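Local coordinates for extracellular solute-binding protein, family 5 (PDB 6WM6) that binds EDTA and related aminopolycarboxylates in the periplasm, probably handing them to an ABC transporter for uptake into the cell, at residues A[419-424]-A[526-531]; A[279-284]-A[414-419]; A[307-312]-A[325-330]. One frame throughout, in Å; residues are numbered along the deposited sequence.

Interaction 1 of 3, residues A[419-424]-A[526-531]; sequences NDMARL and PIYQLP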
ATOM      1  N   ASN A 419      -3.708  -3.755  18.845  1.00 26.73           N
ATOM      2  CA  ASN A 419      -4.398  -3.959  20.115  0.53 25.52           C
ATOM      3  C   ASN A 419      -3.443  -3.745  21.284  1.00 23.47           C
ATOM      4  O   ASN A 419      -3.768  -3.052  22.253  1.00 26.95           O
ATOM      5  CB  ASN A 419      -4.995  -5.368  20.158  0.53 31.58           C
ATOM      6  CG  ASN A 419      -6.052  -5.519  21.235  0.53 36.36           C
ATOM      7  OD1 ASN A 419      -5.959  -4.921  22.304  0.53 41.71           O
ATOM      8  ND2 ASN A 419      -7.071  -6.318  20.950  0.53 43.17           N
ATOM      9  N   ASP A 420      -2.243  -4.323  21.195  1.00 25.40           N
ATOM     10  CA  ASP A 420      -1.266  -4.167  22.269  1.00 23.71           C
ATOM     11  C   ASP A 420      -0.839  -2.716  22.417  1.00 22.47           C
ATOM     12  O   ASP A 420      -0.682  -2.212  23.532  1.00 21.81           O
ATOM     13  CB  ASP A 420      -0.047  -5.060  21.994  1.00 26.96           C
ATOM     14  CG  ASP A 420      -0.380  -6.541  22.005  1.00 35.00           C
ATOM     15  OD1 ASP A 420      -1.387  -6.923  22.628  1.00 36.01           O
ATOM     16  OD2 ASP A 420       0.376  -7.324  21.394  1.00 37.44           O
ATOM     17  N   MET A 421      -0.651  -2.016  21.303  1.00 21.44           N
ATOM     18  CA  MET A 421      -0.228  -0.625  21.397  0.57 19.30           C
ATOM     19  C   MET A 421      -1.319   0.259  21.988  1.00 20.78           C
ATOM     20  O   MET A 421      -1.011   1.208  22.703  1.00 20.78           O
ATOM     21  CB  MET A 421       0.294  -0.127  20.039  0.57 23.01           C
ATOM     22  CG  MET A 421       1.683  -0.728  19.720  0.57 25.99           C
ATOM     23  SD  MET A 421       2.566   0.009  18.319  0.57 22.42           S
ATOM     24  CE  MET A 421       1.170  -0.048  17.169  0.57 19.90           C
ATOM     25  N   ALA A 422      -2.588  -0.039  21.707  1.00 21.90           N
ATOM     26  CA  ALA A 422      -3.660   0.761  22.279  1.00 22.00           C
ATOM     27  C   ALA A 422      -3.646   0.663  23.797  1.00 21.57           C
ATOM     28  O   ALA A 422      -3.869   1.660  24.498  1.00 22.53           O
ATOM     29  CB  ALA A 422      -5.013   0.283  21.732  1.00 26.28           C
ATOM     30  N   ARG A 423      -3.387  -0.537  24.331  1.00 22.94           N
ATOM     31  CA  ARG A 423      -3.311  -0.687  25.781  1.00 23.67           C
ATOM     32  C   ARG A 423      -2.093   0.032  26.347  1.00 22.92           C
ATOM     33  O   ARG A 423      -2.163   0.652  27.410  1.00 23.88           O
ATOM     34  CB  ARG A 423      -3.281  -2.169  26.149  1.00 26.45           C
ATOM     35  CG  ARG A 423      -4.574  -2.904  25.838  1.00 53.77           C
ATOM     36  CD  ARG A 423      -4.519  -4.336  26.342  1.00 77.14           C
ATOM     37  NE  ARG A 423      -5.762  -5.059  26.083  1.00 97.46           N
ATOM     38  CZ  ARG A 423      -6.835  -5.020  26.870  1.00108.78           C
ATOM     39  NH1 ARG A 423      -7.915  -5.718  26.548  1.00111.63           N
ATOM     40  NH2 ARG A 423      -6.834  -4.282  27.974  1.00111.51           N
ATOM     41  N   LEU A 424      -0.954  -0.063  25.654  1.00 20.97           N
ATOM     42  CA  LEU A 424       0.234   0.648  26.123  1.00 21.58           C
ATOM     43  C   LEU A 424       0.028   2.156  26.127  1.00 20.84           C
ATOM     44  O   LEU A 424       0.421   2.845  27.083  1.00 21.36           O
ATOM     45  CB  LEU A 424       1.421   0.280  25.239  1.00 20.78           C
ATOM     46  CG  LEU A 424       1.892  -1.165  25.431  1.00 21.36           C
ATOM     47  CD1 LEU A 424       2.843  -1.591  24.327  1.00 22.61           C
ATOM     48  CD2 LEU A 424       2.551  -1.284  26.801  1.00 25.31           C
ATOM     49  N   PRO A 526       3.397   8.995  13.713  1.00 14.54           N
ATOM     50  CA  PRO A 526       3.919   7.767  13.103  1.00 14.34           C
ATOM     51  C   PRO A 526       4.574   6.896  14.153  1.00 14.78           C
ATOM     52  O   PRO A 526       5.166   7.398  15.116  1.00 15.95           O
ATOM     53  CB  PRO A 526       4.955   8.294  12.097  1.00 16.02           C
ATOM     54  CG  PRO A 526       5.503   9.569  12.760  1.00 16.54           C
ATOM     55  CD  PRO A 526       4.327  10.138  13.559  1.00 15.56           C
ATOM     56  N   ILE A 527       4.491   5.578  13.948  1.00 15.42           N
ATOM     57  CA  ILE A 527       4.986   4.595  14.920  1.00 14.18           C
ATOM     58  C   ILE A 527       6.134   3.793  14.298  1.00 14.35           C
ATOM     59  O   ILE A 527       7.306   4.095  14.525  1.00 15.38           O
ATOM     60  CB  ILE A 527       3.827   3.759  15.479  1.00 15.15           C
ATOM     61  CG1 ILE A 527       2.795   4.673  16.172  1.00 16.45           C
ATOM     62  CG2 ILE A 527       4.341   2.725  16.467  1.00 17.99           C
ATOM     63  CD1 ILE A 527       1.482   3.999  16.544  1.00 17.98           C
ATOM     64  N   TYR A 528       5.832   2.773  13.510  1.00 15.08           N
ATOM     65  CA  TYR A 528       6.866   1.992  12.823  1.00 14.61           C
ATOM     66  C   TYR A 528       6.186   1.157  11.748  1.00 14.49           C
ATOM     67  O   TYR A 528       4.966   0.960  11.744  1.00 15.34           O
ATOM     68  CB  TYR A 528       7.695   1.141  13.784  1.00 15.81           C
ATOM     69  CG  TYR A 528       6.965   0.090  14.572  1.00 16.57           C
ATOM     70  CD1 TYR A 528       6.423  -1.027  13.947  1.00 17.43           C
ATOM     71  CD2 TYR A 528       6.822   0.182  15.969  1.00 17.19           C
ATOM     72  CE1 TYR A 528       5.756  -2.024  14.654  1.00 18.50           C
ATOM     73  CE2 TYR A 528       6.148  -0.800  16.669  1.00 17.72           C
ATOM     74  CZ  TYR A 528       5.623  -1.883  16.018  1.00 18.62           C
ATOM     75  OH  TYR A 528       4.949  -2.897  16.690  1.00 24.27           O
ATOM     76  N   GLN A 529       7.010   0.638  10.840  1.00 15.82           N
ATOM     77  CA  GLN A 529       6.533  -0.170   9.721  1.00 14.96           C
ATOM     78  C   GLN A 529       6.079  -1.551  10.161  1.00 14.71           C
ATOM     79  O   GLN A 529       6.701  -2.206  11.004  1.00 16.50           O
ATOM     80  CB  GLN A 529       7.673  -0.320   8.712  1.00 14.52           C
ATOM     81  CG  GLN A 529       7.984   0.943   7.904  1.00 15.33           C
ATOM     82  CD  GLN A 529       9.353   0.859   7.311  1.00 14.46           C
ATOM     83  OE1 GLN A 529      10.345   1.178   7.964  1.00 16.39           O
ATOM     84  NE2 GLN A 529       9.414   0.477   6.048  1.00 15.44           N
ATOM     85  N   LEU A 530       4.999  -2.031   9.549  1.00 15.27           N
ATOM     86  CA  LEU A 530       4.572  -3.394   9.769  1.00 14.45           C
ATOM     87  C   LEU A 530       5.589  -4.363   9.187  1.00 16.00           C
ATOM     88  O   LEU A 530       6.174  -4.099   8.141  1.00 16.90           O
ATOM     89  CB  LEU A 530       3.221  -3.665   9.103  1.00 17.25           C
ATOM     90  CG  LEU A 530       1.974  -3.135   9.815  1.00 17.06           C
ATOM     91  CD1 LEU A 530       1.895  -1.635   9.864  1.00 19.14           C
ATOM     92  CD2 LEU A 530       0.729  -3.693   9.113  1.00 20.30           C
ATOM     93  N   PRO A 531       5.774  -5.519   9.801  1.00 16.10           N
ATOM     94  CA  PRO A 531       6.565  -6.572   9.151  1.00 16.49           C
ATOM     95  C   PRO A 531       5.732  -7.326   8.138  1.00 16.73           C
ATOM     96  O   PRO A 531       4.574  -7.654   8.374  1.00 18.20           O
ATOM     97  CB  PRO A 531       6.953  -7.486  10.321  1.00 18.83           C
ATOM     98  CG  PRO A 531       5.809  -7.338  11.292  1.00 22.90           C
ATOM     99  CD  PRO A 531       5.348  -5.891  11.174  1.00 19.87           C
TER
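Met421 reaches from its helix to the tip of Ile527 and to the ring of Tyr528, and these three buried side chains make up the whole contact. In the conformer described, one of two modelled, CG stands anti to the carbonyl carbon (chi1 -73°) and the chain runs out extended before bending at chi3, leaving sulfur and methyl at the front. The contacts that follow hold for this conformer and may differ in the other. Met421 SD lies 3.7 Å from Ile527 CG2, while Met421 CE meets the other branch, 4.1 Å from Ile527 CD1. The approach is tip to tip, and the beta-branched isoleucine suits it because its two arms offer one methyl to each end atom. Toward Tyr528 the sulfur comes obliquely, a Met-aromatic contact with Met421 SD 4.9 Å from the ring centroid and 48° off the ring normal; the ring atom nearest Met421 SD is Tyr528 CE2, at 4.0 Å. Tyr528 holds its ring between its own backbone N and carbonyl carbon (chi1 62°), carrying the ring's far end toward the helix. Its hydroxyl is hydrogen-bonded to Thr340 OG1, so the polar end is satisfied. Helix 416-429 thus lies against strand 524-537 of the mixed sheet, with Leu336 of helix 333-340 and Tyr307 of the neighbouring strand 305-311 also touching Met421.

Interaction 2 of 3, residues A[279-284]-A[414-419]; sequences GATQDM and GYPAAN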
ATOM      1  N   GLY A 279       0.184  -8.499   9.731  1.00 43.71           N
ATOM      2  CA  GLY A 279       0.226  -8.520  11.184  1.00 49.40           C
ATOM      3  C   GLY A 279       0.814  -9.791  11.768  1.00 42.72           C
ATOM      4  O   GLY A 279       0.223 -10.405  12.662  1.00 43.97           O
ATOM      5  N   ALA A 280       1.976 -10.201  11.277  1.00 32.55           N
ATOM      6  CA  ALA A 280       2.648 -11.377  11.823  1.00 38.55           C
ATOM      7  C   ALA A 280       3.108 -11.116  13.251  1.00 37.99           C
ATOM      8  O   ALA A 280       3.524 -10.009  13.595  1.00 38.52           O
ATOM      9  CB  ALA A 280       3.855 -11.745  10.961  1.00 46.30           C
ATOM     10  N   THR A 281       3.040 -12.155  14.078  1.00 33.44           N
ATOM     11  CA  THR A 281       3.388 -12.082  15.486  1.00 32.70           C
ATOM     12  C   THR A 281       4.630 -12.912  15.758  1.00 25.02           C
ATOM     13  O   THR A 281       5.076 -13.700  14.923  1.00 26.89           O
ATOM     14  CB  THR A 281       2.245 -12.641  16.346  1.00 30.55           C
ATOM     15  OG1 THR A 281       2.053 -14.027  16.012  1.00 31.46           O
ATOM     16  CG2 THR A 281       0.960 -11.876  16.113  1.00 35.53           C
ATOM     17  N   GLN A 282       5.170 -12.748  16.971  1.00 27.25           N
ATOM     18  CA  GLN A 282       6.260 -13.600  17.421  1.00 26.43           C
ATOM     19  C   GLN A 282       5.854 -15.070  17.387  1.00 23.69           C
ATOM     20  O   GLN A 282       6.623 -15.918  16.926  1.00 26.36           O
ATOM     21  CB  GLN A 282       6.698 -13.190  18.828  1.00 31.16           C
ATOM     22  CG  GLN A 282       7.847 -14.021  19.369  1.00 32.06           C
ATOM     23  CD  GLN A 282       8.416 -13.465  20.668  1.00 37.16           C
ATOM     24  OE1 GLN A 282       7.911 -12.485  21.214  1.00 46.22           O
ATOM     25  NE2 GLN A 282       9.469 -14.096  21.162  1.00 45.13           N
ATOM     26  N   ASP A 283       4.649 -15.392  17.874  1.00 29.54           N
ATOM     27  CA  ASP A 283       4.214 -16.786  17.866  0.52 33.70           C
ATOM     28  C   ASP A 283       4.144 -17.332  16.445  1.00 27.44           C
ATOM     29  O   ASP A 283       4.519 -18.482  16.191  1.00 27.41           O
ATOM     30  CB  ASP A 283       2.859 -16.933  18.552  0.52 37.74           C
ATOM     31  CG  ASP A 283       2.400 -18.380  18.609  0.52 38.85           C
ATOM     32  OD1 ASP A 283       3.098 -19.200  19.240  0.52 45.15           O
ATOM     33  OD2 ASP A 283       1.346 -18.695  18.017  0.52 46.10           O
ATOM     34  N   MET A 284       3.670 -16.519  15.503  1.00 27.33           N
ATOM     35  CA  MET A 284       3.590 -16.964  14.115  1.00 31.30           C
ATOM     36  C   MET A 284       4.974 -17.239  13.545  1.00 26.92           C
ATOM     37  O   MET A 284       5.185 -18.256  12.871  1.00 27.47           O
ATOM     38  CB  MET A 284       2.866 -15.885  13.304  1.00 42.88           C
ATOM     39  CG  MET A 284       2.701 -16.195  11.833  1.00 57.73           C
ATOM     40  SD  MET A 284       1.900 -14.827  10.968  1.00 61.73           S
ATOM     41  CE  MET A 284       0.414 -14.620  11.968  1.00 63.23           C
ATOM     42  N   GLY A 414      -7.698  -7.451  13.267  1.00 30.42           N
ATOM     43  CA  GLY A 414      -6.749  -8.199  12.472  1.00 33.43           C
ATOM     44  C   GLY A 414      -5.294  -7.833  12.646  1.00 37.41           C
ATOM     45  O   GLY A 414      -4.449  -8.370  11.916  1.00 33.27           O
ATOM     46  N   TYR A 415      -4.964  -6.949  13.589  1.00 28.37           N
ATOM     47  CA  TYR A 415      -3.592  -6.488  13.811  1.00 29.76           C
ATOM     48  C   TYR A 415      -3.308  -6.557  15.302  1.00 33.83           C
ATOM     49  O   TYR A 415      -3.523  -5.583  16.037  1.00 28.98           O
ATOM     50  CB  TYR A 415      -3.388  -5.090  13.233  1.00 27.51           C
ATOM     51  CG  TYR A 415      -3.560  -5.114  11.737  1.00 25.79           C
ATOM     52  CD1 TYR A 415      -2.480  -5.396  10.905  1.00 25.97           C
ATOM     53  CD2 TYR A 415      -4.805  -4.941  11.159  1.00 32.78           C
ATOM     54  CE1 TYR A 415      -2.632  -5.468   9.543  1.00 26.85           C
ATOM     55  CE2 TYR A 415      -4.967  -5.016   9.789  1.00 28.26           C
ATOM     56  CZ  TYR A 415      -3.871  -5.275   8.991  1.00 31.13           C
ATOM     57  OH  TYR A 415      -4.020  -5.348   7.619  1.00 34.80           O
ATOM     58  N   PRO A 416      -2.819  -7.700  15.785  1.00 29.78           N
ATOM     59  CA  PRO A 416      -2.538  -7.827  17.230  1.00 29.45           C
ATOM     60  C   PRO A 416      -1.627  -6.737  17.763  1.00 29.26           C
ATOM     61  O   PRO A 416      -1.786  -6.295  18.907  1.00 28.86           O
ATOM     62  CB  PRO A 416      -1.909  -9.223  17.345  1.00 37.06           C
ATOM     63  CG  PRO A 416      -2.384  -9.968  16.144  1.00 32.62           C
ATOM     64  CD  PRO A 416      -2.570  -8.961  15.051  1.00 33.77           C
ATOM     65  N   ALA A 417      -0.657  -6.292  16.968  1.00 27.81           N
ATOM     66  CA  ALA A 417       0.227  -5.229  17.434  1.00 26.60           C
ATOM     67  C   ALA A 417      -0.554  -3.963  17.762  1.00 26.64           C
ATOM     68  O   ALA A 417      -0.231  -3.255  18.724  1.00 24.80           O
ATOM     69  CB  ALA A 417       1.303  -4.940  16.388  1.00 26.98           C
ATOM     70  N   ALA A 418      -1.589  -3.656  16.981  1.00 26.80           N
ATOM     71  CA  ALA A 418      -2.383  -2.458  17.255  1.00 25.85           C
ATOM     72  C   ALA A 418      -3.139  -2.583  18.573  1.00 25.04           C
ATOM     73  O   ALA A 418      -3.232  -1.616  19.342  1.00 23.96           O
ATOM     74  CB  ALA A 418      -3.348  -2.180  16.105  1.00 31.34           C
ATOM     75  N   ASN A 419      -3.708  -3.755  18.845  1.00 26.73           N
ATOM     76  CA  ASN A 419      -4.398  -3.959  20.115  0.53 25.52           C
ATOM     77  C   ASN A 419      -3.443  -3.745  21.284  1.00 23.47           C
ATOM     78  O   ASN A 419      -3.768  -3.052  22.253  1.00 26.95           O
ATOM     79  CB  ASN A 419      -4.995  -5.368  20.158  0.53 31.58           C
ATOM     80  CG  ASN A 419      -6.052  -5.519  21.235  0.53 36.36           C
ATOM     81  OD1 ASN A 419      -5.959  -4.921  22.304  0.53 41.71           O
ATOM     82  ND2 ASN A 419      -7.071  -6.318  20.950  0.53 43.17           N
TER
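Gly279 fits close beside Tyr415 and Pro416, and here the two backbones come nearest, with Gly279 CA 5.1 Å from Tyr415 CA. The tyrosine ring meets the glycine obliquely: Tyr415 CD1 is 4.1 Å from Gly279 CA, and Tyr415 CE1 is equally near its N. A side chain at Gly279 would point toward this corner, with a beta carbon pressed against both Gly414 O and the ring, and the positive phi (64°) is a further reason for glycine. Beyond the ring, Tyr415 OH is hydrogen-bonded to Gln278 OE1. The contact joins the starts of two helices. Thr281 is the N-cap of helix 282-290, its OG1 accepting from Met284 N at 3.0 Å (158° at the hydrogen), and Tyr415 holds the N-cap position of helix 416-429, where Pro416 suits the first turn because no backbone N-H is needed there. On the looser, solvent side, Thr281 CG2 rests 3.9 Å from Pro416 CG, the two side chains crossing at about a right angle. With chi1 at 62°, one threonine branch caps its helix while the methyl, anti to the carbonyl carbon, meets the proline. A valine here lacks the hydroxyl and would probably leave Met284 N without its capping acceptor. Pro416 itself is exposed, and no hydrogen bond spans the two segments.

Interaction 3 of 3, residues A[307-312]-A[325-330]; sequences YFMGLN and KAVLTA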
ATOM      1  N   TYR A 307       2.359   1.821  10.836  1.00 14.50           N
ATOM      2  CA  TYR A 307       1.415   2.105  11.888  1.00 14.26           C
ATOM      3  C   TYR A 307       1.476   3.576  12.269  1.00 15.85           C
ATOM      4  O   TYR A 307       2.551   4.198  12.287  1.00 15.87           O
ATOM      5  CB  TYR A 307       1.728   1.319  13.144  1.00 16.59           C
ATOM      6  CG  TYR A 307       1.371  -0.135  13.113  1.00 18.05           C
ATOM      7  CD1 TYR A 307       0.052  -0.541  12.955  1.00 18.52           C
ATOM      8  CD2 TYR A 307       2.344  -1.117  13.276  1.00 18.25           C
ATOM      9  CE1 TYR A 307      -0.276  -1.870  12.927  1.00 19.65           C
ATOM     10  CE2 TYR A 307       2.007  -2.472  13.282  1.00 19.83           C
ATOM     11  CZ  TYR A 307       0.684  -2.817  13.106  1.00 19.26           C
ATOM     12  OH  TYR A 307       0.349  -4.170  13.082  1.00 23.87           O
ATOM     13  N   PHE A 308       0.310   4.111  12.628  1.00 15.20           N
ATOM     14  CA  PHE A 308       0.192   5.471  13.104  1.00 14.92           C
ATOM     15  C   PHE A 308      -0.909   5.517  14.154  1.00 15.90           C
ATOM     16  O   PHE A 308      -1.781   4.636  14.227  1.00 16.03           O
ATOM     17  CB  PHE A 308      -0.146   6.442  11.966  1.00 15.82           C
ATOM     18  CG  PHE A 308      -1.502   6.205  11.330  1.00 16.83           C
ATOM     19  CD1 PHE A 308      -2.661   6.604  11.961  1.00 16.98           C
ATOM     20  CD2 PHE A 308      -1.612   5.620  10.068  1.00 17.06           C
ATOM     21  CE1 PHE A 308      -3.919   6.407  11.364  1.00 17.48           C
ATOM     22  CE2 PHE A 308      -2.859   5.434   9.479  1.00 17.50           C
ATOM     23  CZ  PHE A 308      -4.004   5.821  10.128  1.00 17.57           C
ATOM     24  N   MET A 309      -0.902   6.601  14.937  1.00 15.49           N
ATOM     25  CA  MET A 309      -2.058   7.007  15.718  1.00 15.98           C
ATOM     26  C   MET A 309      -2.510   8.363  15.197  1.00 15.57           C
ATOM     27  O   MET A 309      -1.747   9.340  15.229  1.00 15.99           O
ATOM     28  CB  MET A 309      -1.751   7.118  17.199  1.00 15.58           C
ATOM     29  CG  MET A 309      -3.034   7.333  18.002  1.00 16.28           C
ATOM     30  SD  MET A 309      -2.759   7.576  19.762  1.00 18.83           S
ATOM     31  CE  MET A 309      -1.919   9.159  19.768  1.00 19.88           C
ATOM     32  N   GLY A 310      -3.748   8.436  14.729  1.00 16.29           N
ATOM     33  CA  GLY A 310      -4.326   9.691  14.314  1.00 15.75           C
ATOM     34  C   GLY A 310      -5.128  10.308  15.449  1.00 15.65           C
ATOM     35  O   GLY A 310      -5.661   9.609  16.312  1.00 17.22           O
ATOM     36  N   LEU A 311      -5.197  11.629  15.449  1.00 16.18           N
ATOM     37  CA  LEU A 311      -5.837  12.396  16.507  1.00 16.03           C
ATOM     38  C   LEU A 311      -6.887  13.291  15.854  1.00 16.62           C
ATOM     39  O   LEU A 311      -6.620  13.932  14.840  1.00 18.68           O
ATOM     40  CB  LEU A 311      -4.817  13.228  17.293  1.00 16.88           C
ATOM     41  CG  LEU A 311      -3.681  12.430  17.928  1.00 15.85           C
ATOM     42  CD1 LEU A 311      -2.503  12.298  16.970  1.00 17.97           C
ATOM     43  CD2 LEU A 311      -3.218  13.082  19.235  1.00 18.90           C
ATOM     44  N   ASN A 312      -8.084  13.309  16.434  1.00 17.99           N
ATOM     45  CA  ASN A 312      -9.207  14.011  15.809  1.00 18.82           C
ATOM     46  C   ASN A 312      -9.087  15.512  16.070  1.00 18.49           C
ATOM     47  O   ASN A 312      -9.568  16.036  17.068  1.00 18.98           O
ATOM     48  CB  ASN A 312     -10.501  13.463  16.370  1.00 18.20           C
ATOM     49  CG  ASN A 312     -11.705  14.028  15.682  1.00 19.78           C
ATOM     50  OD1 ASN A 312     -11.588  14.958  14.890  1.00 20.12           O
ATOM     51  ND2 ASN A 312     -12.858  13.448  15.958  1.00 21.16           N
ATOM     52  N   LYS A 325      -0.519  17.623  21.598  1.00 17.20           N
ATOM     53  CA  LYS A 325       0.916  17.616  21.842  1.00 17.60           C
ATOM     54  C   LYS A 325       1.260  16.970  23.172  1.00 18.13           C
ATOM     55  O   LYS A 325       2.271  16.261  23.279  1.00 18.65           O
ATOM     56  CB  LYS A 325       1.483  19.030  21.741  1.00 19.08           C
ATOM     57  CG  LYS A 325       1.426  19.558  20.322  1.00 19.72           C
ATOM     58  CD  LYS A 325       2.042  20.927  20.143  1.00 21.53           C
ATOM     59  CE  LYS A 325       2.013  21.268  18.663  1.00 26.06           C
ATOM     60  NZ  LYS A 325       2.655  22.562  18.322  1.00 33.58           N
ATOM     61  N   ALA A 326       0.432  17.173  24.193  1.00 18.10           N
ATOM     62  CA  ALA A 326       0.707  16.555  25.480  1.00 19.10           C
ATOM     63  C   ALA A 326       0.608  15.041  25.392  1.00 17.96           C
ATOM     64  O   ALA A 326       1.485  14.317  25.890  1.00 18.92           O
ATOM     65  CB  ALA A 326      -0.260  17.086  26.539  1.00 19.85           C
ATOM     66  N   VAL A 327      -0.433  14.538  24.733  1.00 17.17           N
ATOM     67  CA  VAL A 327      -0.574  13.091  24.554  1.00 18.91           C
ATOM     68  C   VAL A 327       0.620  12.523  23.806  1.00 17.67           C
ATOM     69  O   VAL A 327       1.201  11.500  24.210  1.00 18.20           O
ATOM     70  CB  VAL A 327      -1.915  12.769  23.865  1.00 19.08           C
ATOM     71  CG1 VAL A 327      -1.923  11.354  23.271  1.00 21.24           C
ATOM     72  CG2 VAL A 327      -3.059  12.980  24.855  1.00 20.27           C
ATOM     73  N   LEU A 328       1.008  13.170  22.710  1.00 17.25           N
ATOM     74  CA  LEU A 328       2.111  12.626  21.916  1.00 17.31           C
ATOM     75  C   LEU A 328       3.429  12.670  22.680  1.00 18.97           C
ATOM     76  O   LEU A 328       4.263  11.770  22.523  1.00 18.62           O
ATOM     77  CB  LEU A 328       2.246  13.358  20.590  1.00 17.32           C
ATOM     78  CG  LEU A 328       1.047  13.262  19.636  1.00 17.61           C
ATOM     79  CD1 LEU A 328       1.420  13.840  18.287  1.00 17.84           C
ATOM     80  CD2 LEU A 328       0.557  11.844  19.547  1.00 17.90           C
ATOM     81  N   THR A 329       3.620  13.675  23.533  1.00 18.69           N
ATOM     82  CA  THR A 329       4.845  13.780  24.319  1.00 18.34           C
ATOM     83  C   THR A 329       4.903  12.707  25.400  1.00 19.59           C
ATOM     84  O   THR A 329       5.981  12.163  25.682  1.00 19.58           O
ATOM     85  CB  THR A 329       4.912  15.182  24.912  1.00 18.37           C
ATOM     86  OG1 THR A 329       4.973  16.147  23.859  1.00 19.54           O
ATOM     87  CG2 THR A 329       6.145  15.376  25.808  1.00 19.99           C
ATOM     88  N   ALA A 330       3.763  12.375  26.001  1.00 18.42           N
ATOM     89  CA  ALA A 330       3.711  11.352  27.033  1.00 19.34           C
ATOM     90  C   ALA A 330       3.897   9.946  26.481  1.00 20.22           C
ATOM     91  O   ALA A 330       4.384   9.052  27.193  1.00 20.68           O
ATOM     92  CB  ALA A 330       2.369  11.440  27.756  1.00 20.91           C
TER
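Lys325 O is gripped twice by Thr329, one helical turn on: Thr329 N donates to it at 2.9 Å and Thr329 OG1 at 2.8 Å. The two donors approach from opposite faces of the carbonyl plane, the hydroxyl tilted 33° from it. Threonine suits this buried site because its hydroxyl is satisfied within its own helix; Thr329 looks toward helix 377-386, while Val327 and Leu328 make the strand-facing side. There they receive Met309 and Leu311, alternate strand residues that both point toward the helix, with Gly310 between them. Met309 sends CG anti to its backbone nitrogen (chi1 -171°) and stays extended until chi3, where the bend brings its methyl to bear: Met309 CE lies 3.7 Å from Leu328 CD2 and 4.1 Å from Val327 CG1. It crosses the valine at about a right angle but the leucine obliquely. Leu328 leaves the helix to one side of the strand, yet its end swings closer, and Leu328 CD2 lies 4.0 Å from Leu311 CD2, with Leu311 CD1 just as near. One methyl of Leu328 therefore touches both strand side chains. This is helix-on-sheet packing: helix 321-330 follows strand 305-311 in the chain and lies back against it, nearly antiparallel at 160°, the axes 10.8 Å apart. Branched and flexible apolar side chains suit such an interface. Ile425 and Ile429 of helix 416-429 touch Met309 and Val327 and so add to the apolar cluster. Since the touching atoms are all methyl groups of buried apolar side chains, strand and helix are held by close packing and exclusion of water, without hydrogen bonds between them.

Overall arrangement
From the N terminus, residues 279-284 come first and wait some 130 residues for 414-419, so interaction 2 closes a long loop. Within that loop interaction 3 closes a short one, folding helix 321-330 back beside strand 305-311. Interaction 1 follows in series: helix 416-429, whose beginning takes part in interaction 2, goes on through the shared Asn419 to meet strand 524-537 about 100 residues later. Interactions 1 and 3 also join in the sheet, where the backbone of Tyr307 is hydrogen-bonded to Ile527 and Tyr528; Tyr307 also packs on Tyr415 and Ala417. These two set helices 416-429 and 321-330 on one mixed sheet, and interaction 2 ties the start of helix 416-429 to the loop before helix 282-290.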